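Local coordinates for N-acylethanolamine-hydrolyzing acid amidase alpha-subunit (Caenorhabditis elegans, PDB 6DY3) that forms, together with the beta-subunit, a lysosomal amidase that hydrolyses N-acylethanolamines such as N-palmitoylethanolamine to ethanolamine and free fatty acids, at the interface of chains A and B. Residues are numbered along the deposited sequence; one frame, centred on the assembly and turned at random. Chains: chain A, N-acylethanolamine-hydrolyzing acid amidase alpha-subunit; chain B, N-acylethanolamine-hydrolyzing acid amidase beta-subunit.

Contact 1: the interface of chains A and B. Residues chain A 17-19, 21, 29; chain B 32, 34-36, 48.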
# COMPACT_ATOMS: atom_id res chain seq x y z
N TYR A 17 5.77 2.97 15.41
CA TYR A 17 7.17 2.59 15.60
C TYR A 17 8.05 3.52 14.79
O TYR A 17 7.64 4.04 13.75
CB TYR A 17 7.46 1.14 15.18
CG TYR A 17 6.77 0.10 16.02
CD1 TYR A 17 7.40 -0.46 17.13
CD2 TYR A 17 5.48 -0.33 15.71
CE1 TYR A 17 6.77 -1.41 17.90
CE2 TYR A 17 4.84 -1.29 16.49
CZ TYR A 17 5.49 -1.82 17.58
OH TYR A 17 4.87 -2.76 18.35
N GLU A 18 9.27 3.72 15.27
CA GLU A 18 10.31 4.41 14.51
C GLU A 18 11.33 3.38 14.06
O GLU A 18 11.87 2.63 14.88
CB GLU A 18 10.98 5.51 15.35
CG GLU A 18 10.21 6.82 15.40
CD GLU A 18 10.95 7.91 16.17
OE1 GLU A 18 12.15 7.73 16.46
OE2 GLU A 18 10.33 8.95 16.47
N ILE A 19 11.55 3.32 12.75
CA ILE A 19 12.56 2.45 12.17
C ILE A 19 13.77 3.32 11.87
O ILE A 19 13.72 4.20 11.00
CB ILE A 19 12.03 1.74 10.91
CG1 ILE A 19 10.88 0.79 11.27
CG2 ILE A 19 13.15 0.98 10.19
CD1 ILE A 19 11.22 -0.28 12.29
N LEU A 21 17.00 4.13 10.25
CA LEU A 21 17.82 3.73 9.11
C LEU A 21 19.31 3.81 9.41
O LEU A 21 20.11 3.30 8.62
CB LEU A 21 17.50 4.62 7.91
CG LEU A 21 16.06 4.56 7.40
CD1 LEU A 21 15.88 5.52 6.23
CD2 LEU A 21 15.68 3.15 7.00
N TRP A 29 13.87 -4.04 12.74
CA TRP A 29 12.51 -4.48 13.00
C TRP A 29 12.40 -5.32 14.27
O TRP A 29 11.36 -5.94 14.50
CB TRP A 29 11.98 -5.28 11.81
CG TRP A 29 11.93 -4.47 10.55
CD1 TRP A 29 12.86 -4.46 9.55
CD2 TRP A 29 10.90 -3.55 10.17
NE1 TRP A 29 12.46 -3.58 8.56
CE2 TRP A 29 11.27 -3.01 8.92
CE3 TRP A 29 9.71 -3.13 10.77
CZ2 TRP A 29 10.48 -2.08 8.26
CZ3 TRP A 29 8.93 -2.20 10.10
CH2 TRP A 29 9.32 -1.69 8.87
N ILE B 32 0.60 -1.63 11.66
CA ILE B 32 1.43 -0.68 12.38
C ILE B 32 1.68 0.55 11.51
O ILE B 32 1.62 0.49 10.28
CB ILE B 32 2.77 -1.31 12.83
CG1 ILE B 32 3.55 -1.80 11.61
CG2 ILE B 32 2.52 -2.45 13.81
CD1 ILE B 32 4.95 -2.29 11.92
N VAL B 34 4.66 3.44 10.81
CA VAL B 34 6.11 3.47 10.92
C VAL B 34 6.62 4.83 10.45
O VAL B 34 6.17 5.36 9.43
CB VAL B 34 6.76 2.34 10.10
CG1 VAL B 34 8.26 2.55 10.00
CG2 VAL B 34 6.45 0.99 10.73
N ASP B 35 7.56 5.39 11.21
CA ASP B 35 8.34 6.54 10.78
C ASP B 35 9.77 6.08 10.51
O ASP B 35 10.44 5.56 11.41
CB ASP B 35 8.34 7.64 11.85
CG ASP B 35 7.14 8.58 11.74
OD1 ASP B 35 6.77 9.19 12.76
OD2 ASP B 35 6.57 8.70 10.63
N PHE B 36 10.22 6.24 9.26
CA PHE B 36 11.58 5.90 8.87
C PHE B 36 12.45 7.12 9.11
O PHE B 36 12.33 8.13 8.40
CB PHE B 36 11.64 5.44 7.42
CG PHE B 36 10.93 4.13 7.16
CD1 PHE B 36 9.58 4.10 6.87
CD2 PHE B 36 11.63 2.94 7.19
CE1 PHE B 36 8.94 2.90 6.63
CE2 PHE B 36 10.99 1.73 6.95
CZ PHE B 36 9.65 1.71 6.67
N THR B 48 2.28 -0.53 7.39
CA THR B 48 2.70 -1.85 6.97
C THR B 48 2.25 -2.84 8.04
O THR B 48 1.47 -2.50 8.93
CB THR B 48 4.21 -1.90 6.71
OG1 THR B 48 4.56 -3.17 6.15
CG2 THR B 48 5.00 -1.68 8.00
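A:Ile19 lies alongside B:Phe36, both side chains pointing the same way, where strands of the two subunits run parallel. The CG2 branch of A:Ile19 rests 3.9 Å from B:Phe36 CD2. Its other branch turns to B:Val34: with CG1 anti to the carbonyl carbon (chi1 -65°), A:Ile19 CG1 meets B:Val34 CG1 at 3.4 Å. A:Trp29 comes in at about a right angle to both beta-subunit side chains, the benzo rim of its indole leading; A:Trp29 CZ2 reaches B:Phe36 CE2 at 4.1 Å, while CZ3 touches the second methyl of B:Val34. A:Ile19 CD1 in turn covers one face of that indole, near its rim. Farther along, the A:Tyr17 side chain crosses that of B:Ile32 at about a right angle, with A:Tyr17 CE2 3.7 Å from B:Ile32 CG2. The strands themselves, A 15-20 and B 31-38, are joined through B:Asp35, whose N donates to A:Tyr17 O (2.9 Å) and whose O accepts from A:Ile19 N (2.8 Å). The carboxylates of A:Glu18 and B:Asp35 stay apart, their planes turned by 47°. The site thus pairs an alpha-subunit strand with beta-subunit strand 31-38 and is likely to hold together the two products of autocatalytic cleavage.

Contact 2: the interface of chains A and B. Residues chain A 100, 103-104, 106; chain B 20-22, 70, 72, 164.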
# COMPACT_ATOMS: atom_id res chain seq x y z
N ASP A 100 0.09 -9.25 -2.45
CA ASP A 100 -1.37 -9.26 -2.47
C ASP A 100 -1.95 -10.67 -2.54
O ASP A 100 -3.13 -10.83 -2.86
CB ASP A 100 -1.88 -8.44 -3.66
CG ASP A 100 -1.60 -9.12 -4.99
OD1 ASP A 100 -0.65 -9.94 -5.06
OD2 ASP A 100 -2.33 -8.87 -5.97
N ALA A 103 -4.72 -10.86 -0.22
CA ALA A 103 -5.65 -9.74 -0.28
C ALA A 103 -6.93 -10.10 -1.01
O ALA A 103 -8.02 -9.69 -0.59
CB ALA A 103 -4.97 -8.55 -0.96
N PHE A 104 -6.83 -10.86 -2.09
CA PHE A 104 -7.98 -11.18 -2.94
C PHE A 104 -8.00 -12.69 -3.14
O PHE A 104 -7.10 -13.25 -3.77
CB PHE A 104 -7.88 -10.44 -4.28
CG PHE A 104 -9.10 -10.56 -5.14
CD1 PHE A 104 -10.35 -10.22 -4.65
CD2 PHE A 104 -9.00 -11.01 -6.45
CE1 PHE A 104 -11.48 -10.34 -5.44
CE2 PHE A 104 -10.12 -11.12 -7.25
CZ PHE A 104 -11.36 -10.79 -6.74
N ARG A 106 -8.44 -16.04 -4.63
CA ARG A 106 -8.56 -16.55 -5.99
C ARG A 106 -8.34 -18.06 -6.04
O ARG A 106 -7.94 -18.60 -7.07
CB ARG A 106 -7.58 -15.83 -6.92
CG ARG A 106 -7.97 -14.39 -7.20
CD ARG A 106 -6.91 -13.65 -8.00
NE ARG A 106 -5.73 -13.32 -7.19
CZ ARG A 106 -4.74 -12.53 -7.59
NH1 ARG A 106 -4.79 -11.96 -8.80
NH2 ARG A 106 -3.71 -12.28 -6.78
N ASP B 20 -8.60 -3.29 1.78
CA ASP B 20 -9.43 -4.48 1.89
C ASP B 20 -8.56 -5.72 1.68
O ASP B 20 -7.82 -5.81 0.69
CB ASP B 20 -10.58 -4.45 0.88
CG ASP B 20 -11.52 -3.25 1.08
OD1 ASP B 20 -12.09 -2.76 0.09
OD2 ASP B 20 -11.68 -2.80 2.24
N TYR B 21 -8.66 -6.66 2.60
CA TYR B 21 -7.79 -7.82 2.66
C TYR B 21 -8.63 -9.02 3.05
O TYR B 21 -9.37 -8.96 4.03
CB TYR B 21 -6.67 -7.59 3.68
CG TYR B 21 -5.40 -8.36 3.46
CD1 TYR B 21 -4.44 -7.92 2.56
CD2 TYR B 21 -5.13 -9.51 4.20
CE1 TYR B 21 -3.26 -8.61 2.38
CE2 TYR B 21 -3.94 -10.21 4.03
CZ TYR B 21 -3.01 -9.76 3.12
OH TYR B 21 -1.84 -10.46 2.95
N ASP B 22 -8.53 -10.11 2.28
CA ASP B 22 -9.35 -11.28 2.54
C ASP B 22 -9.06 -11.87 3.91
O ASP B 22 -9.97 -12.37 4.59
CB ASP B 22 -9.12 -12.33 1.46
CG ASP B 22 -10.24 -13.33 1.39
OD1 ASP B 22 -10.13 -14.40 2.04
OD2 ASP B 22 -11.24 -13.05 0.70
N ALA B 70 -3.81 -3.18 -5.88
CA ALA B 70 -3.62 -4.28 -6.80
C ALA B 70 -4.65 -4.18 -7.92
O ALA B 70 -5.75 -3.66 -7.74
CB ALA B 70 -3.76 -5.61 -6.07
N TYR B 72 -6.63 -6.40 -10.77
CA TYR B 72 -7.04 -7.74 -11.14
C TYR B 72 -7.87 -7.68 -12.41
O TYR B 72 -8.94 -7.06 -12.43
CB TYR B 72 -7.85 -8.41 -10.02
CG TYR B 72 -7.17 -8.37 -8.68
CD1 TYR B 72 -6.00 -9.09 -8.45
CD2 TYR B 72 -7.70 -7.63 -7.62
CE1 TYR B 72 -5.36 -9.07 -7.22
CE2 TYR B 72 -7.07 -7.60 -6.39
CZ TYR B 72 -5.91 -8.33 -6.19
OH TYR B 72 -5.27 -8.31 -4.97
N PHE B 164 -10.12 -3.03 -10.14
CA PHE B 164 -10.53 -3.64 -11.39
C PHE B 164 -10.49 -2.63 -12.54
O PHE B 164 -10.11 -1.47 -12.36
CB PHE B 164 -11.94 -4.23 -11.26
CG PHE B 164 -12.14 -5.03 -10.00
CD1 PHE B 164 -11.55 -6.27 -9.84
CD2 PHE B 164 -12.94 -4.55 -8.98
CE1 PHE B 164 -11.74 -7.01 -8.70
CE2 PHE B 164 -13.13 -5.29 -7.83
CZ PHE B 164 -12.53 -6.52 -7.69
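B:Tyr72 reaches into the alpha-subunit, with A:Phe104 over one ring face and the A:Arg106 guanidinium at its CD1/CE1 edge, and its phenol meets the carboxylate of A:Asp100 tip to tip. The B:Tyr72 OH donates to A:Asp100 OD2 over 3.2 Å, on the anti side of that oxygen and tilted out of the carboxylate plane; the planes of ring and carboxylate run nearly parallel but offset. A:Phe104 slides past in the opposite direction: its CB lies 3.5 Å from B:Tyr72 CZ, and CD2 sits over the centre of the ring face. Having CG anti to the backbone N (chi1 -172°) brings the phenyl ring of A:Phe104 over the tyrosine. The guanidinium of A:Arg106 turns a face, near its rim, to the CE1 edge of the phenol, 75° between planes, with A:Arg106 CZ 3.5 Å from B:Tyr72 CE1. An alanine in place of B:Tyr72 would probably leave A:Asp100 without its cross-chain donor and take away the ring that A:Phe104 covers and A:Arg106 borders. In the next shell, A:Arg106 NH2 forms a long salt bridge with A:Asp100 OD2 at 3.8 Å, and B:Ala70 CB packs against the same carboxylate. Nearby, A:Ala103 O accepts from B:Asp22 N at 2.9 Å, the donor lying above the carbonyl plane, while A:Ala103 CA rests on a face of the B:Tyr21 ring. The patch joins the C-terminal stretch of the alpha-subunit to loops beyond beta-subunit strands 13-20 and 64-70, its centre about 6 Å from B:Cys1, the likely N-terminal nucleophile.

Contact 3: the interface of chains A and B. Residues chain A 43, 47, 50, 99, 102-103; chain B 21-23, 52.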
# COMPACT_ATOMS: atom_id res chain seq x y z
N VAL A 43 -0.19 -15.97 11.17
CA VAL A 43 -0.31 -15.18 9.95
C VAL A 43 0.39 -15.88 8.80
O VAL A 43 -0.15 -16.00 7.69
CB VAL A 43 0.26 -13.76 10.17
CG1 VAL A 43 0.54 -13.06 8.84
CG2 VAL A 43 -0.72 -12.94 11.00
N THR A 47 -1.42 -17.21 5.53
CA THR A 47 -1.12 -16.56 4.25
C THR A 47 -0.72 -17.57 3.19
O THR A 47 -1.13 -17.45 2.03
CB THR A 47 -0.01 -15.52 4.44
OG1 THR A 47 -0.39 -14.59 5.45
CG2 THR A 47 0.25 -14.77 3.14
N TYR A 50 -3.17 -19.12 0.73
CA TYR A 50 -3.69 -18.36 -0.40
C TYR A 50 -2.86 -18.54 -1.66
O TYR A 50 -3.32 -18.16 -2.74
CB TYR A 50 -3.75 -16.88 -0.05
CG TYR A 50 -4.88 -16.51 0.89
CD1 TYR A 50 -6.09 -16.04 0.40
CD2 TYR A 50 -4.74 -16.64 2.27
CE1 TYR A 50 -7.13 -15.70 1.26
CE2 TYR A 50 -5.76 -16.30 3.14
CZ TYR A 50 -6.95 -15.83 2.63
OH TYR A 50 -7.98 -15.49 3.49
N TYR A 99 2.84 -9.67 -2.51
CA TYR A 99 2.30 -8.75 -1.51
C TYR A 99 0.79 -8.87 -1.38
O TYR A 99 0.25 -8.65 -0.29
CB TYR A 99 2.70 -7.31 -1.86
CG TYR A 99 2.13 -6.80 -3.17
CD1 TYR A 99 0.92 -6.11 -3.20
CD2 TYR A 99 2.79 -7.01 -4.37
CE1 TYR A 99 0.39 -5.64 -4.39
CE2 TYR A 99 2.27 -6.56 -5.57
CZ TYR A 99 1.07 -5.87 -5.58
OH TYR A 99 0.53 -5.41 -6.77
N ALA A 102 -2.83 -12.80 -0.31
CA ALA A 102 -3.92 -13.01 0.63
C ALA A 102 -4.91 -11.86 0.64
O ALA A 102 -5.86 -11.88 1.44
CB ALA A 102 -3.37 -13.24 2.04
N ALA A 103 -4.72 -10.86 -0.22
CA ALA A 103 -5.65 -9.74 -0.28
C ALA A 103 -6.93 -10.10 -1.01
O ALA A 103 -8.02 -9.69 -0.59
CB ALA A 103 -4.97 -8.55 -0.96
N TYR B 21 -8.66 -6.66 2.60
CA TYR B 21 -7.79 -7.82 2.66
C TYR B 21 -8.63 -9.02 3.05
O TYR B 21 -9.37 -8.96 4.03
CB TYR B 21 -6.67 -7.59 3.68
CG TYR B 21 -5.40 -8.36 3.46
CD1 TYR B 21 -4.44 -7.92 2.56
CD2 TYR B 21 -5.13 -9.51 4.20
CE1 TYR B 21 -3.26 -8.61 2.38
CE2 TYR B 21 -3.94 -10.21 4.03
CZ TYR B 21 -3.01 -9.76 3.12
OH TYR B 21 -1.84 -10.46 2.95
N ASP B 22 -8.53 -10.11 2.28
CA ASP B 22 -9.35 -11.28 2.54
C ASP B 22 -9.06 -11.87 3.91
O ASP B 22 -9.97 -12.37 4.59
CB ASP B 22 -9.12 -12.33 1.46
CG ASP B 22 -10.24 -13.33 1.39
OD1 ASP B 22 -10.13 -14.40 2.04
OD2 ASP B 22 -11.24 -13.05 0.70
N MET B 23 -7.80 -11.82 4.34
CA MET B 23 -7.38 -12.33 5.64
C MET B 23 -7.52 -11.23 6.70
O MET B 23 -6.58 -10.83 7.37
CB MET B 23 -5.95 -12.84 5.54
CG MET B 23 -5.53 -13.81 6.60
SD MET B 23 -3.82 -14.31 6.28
CE MET B 23 -2.92 -12.89 6.90
N TYR B 52 6.40 -7.55 7.17
CA TYR B 52 6.48 -6.84 5.90
C TYR B 52 7.25 -5.54 6.11
O TYR B 52 6.81 -4.66 6.85
CB TYR B 52 5.09 -6.55 5.35
CG TYR B 52 4.29 -7.79 5.01
CD1 TYR B 52 3.53 -8.42 5.98
CD2 TYR B 52 4.30 -8.33 3.74
CE1 TYR B 52 2.80 -9.55 5.69
CE2 TYR B 52 3.58 -9.45 3.44
CZ TYR B 52 2.83 -10.06 4.41
OH TYR B 52 2.10 -11.20 4.12
O HOH W 1 -0.80 -10.90 0.71
O HOH W 2 -0.42 -11.50 5.00
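B:Met23 and A:Thr47 meet where the Ntn-hydrolase beta-subunit, of the choloylglycine hydrolase family, packs against alpha-subunit helix 40-48. From its backbone, B:Met23 sends CB past the phenol of A:Tyr50, 3.9 Å from A:Tyr50 OH. CG is anti to the backbone N (chi1 -160°), carrying the chain toward the helix, where B:Met23 SD lies 3.5 Å from A:Thr47 OG1. A bend at chi3 then turns the methyl toward A:Val43, B:Met23 CE lying 4.0 Å from A:Val43 CG1 and also touching the threonine hydroxyl. That hydroxyl donates to A:Val43 O one helical turn earlier and also contacts water 2, which B:Tyr52 OH and B:Tyr21 OH share. Water 1 joins B:Tyr21 OH to A:Tyr99 O and A:Ala102 N, so polar groups of both subunits meet through water. B:Tyr21 CZ lies 3.7 Å from A:Ala102 CB, and the carbonyl oxygen of that alanine lies over the ring face near the rim. B:Asp22 OD1 offers its anti lone pair to the donor A:Tyr50 OH, 2.8 Å away, with ring and carboxylate planes 73° apart. A:Ala102 CB covers one face of the A:Tyr50 ring, backing the phenol that holds the aspartate.

Contact 2 and contact 3 are neighbours, their C-alpha centres about 8 Å apart, and share A:Ala103, B:Tyr21 and B:Asp22; the beta-subunit loop after strand 13-20 therefore serves both. Contact 1 stands off by about 24 Å from contact 2 and about 20 Å from contact 3, and draws on the N-terminal part of the alpha-subunit instead of its C-terminal stretch. The small subunit is thus held toward both ends of its chain, with helix 40-48 joining in at contact 3, an instance of how a cleaved precursor can stay one folded unit. Such spread attachment is likely to keep the C-terminal stretch near B:Cys1.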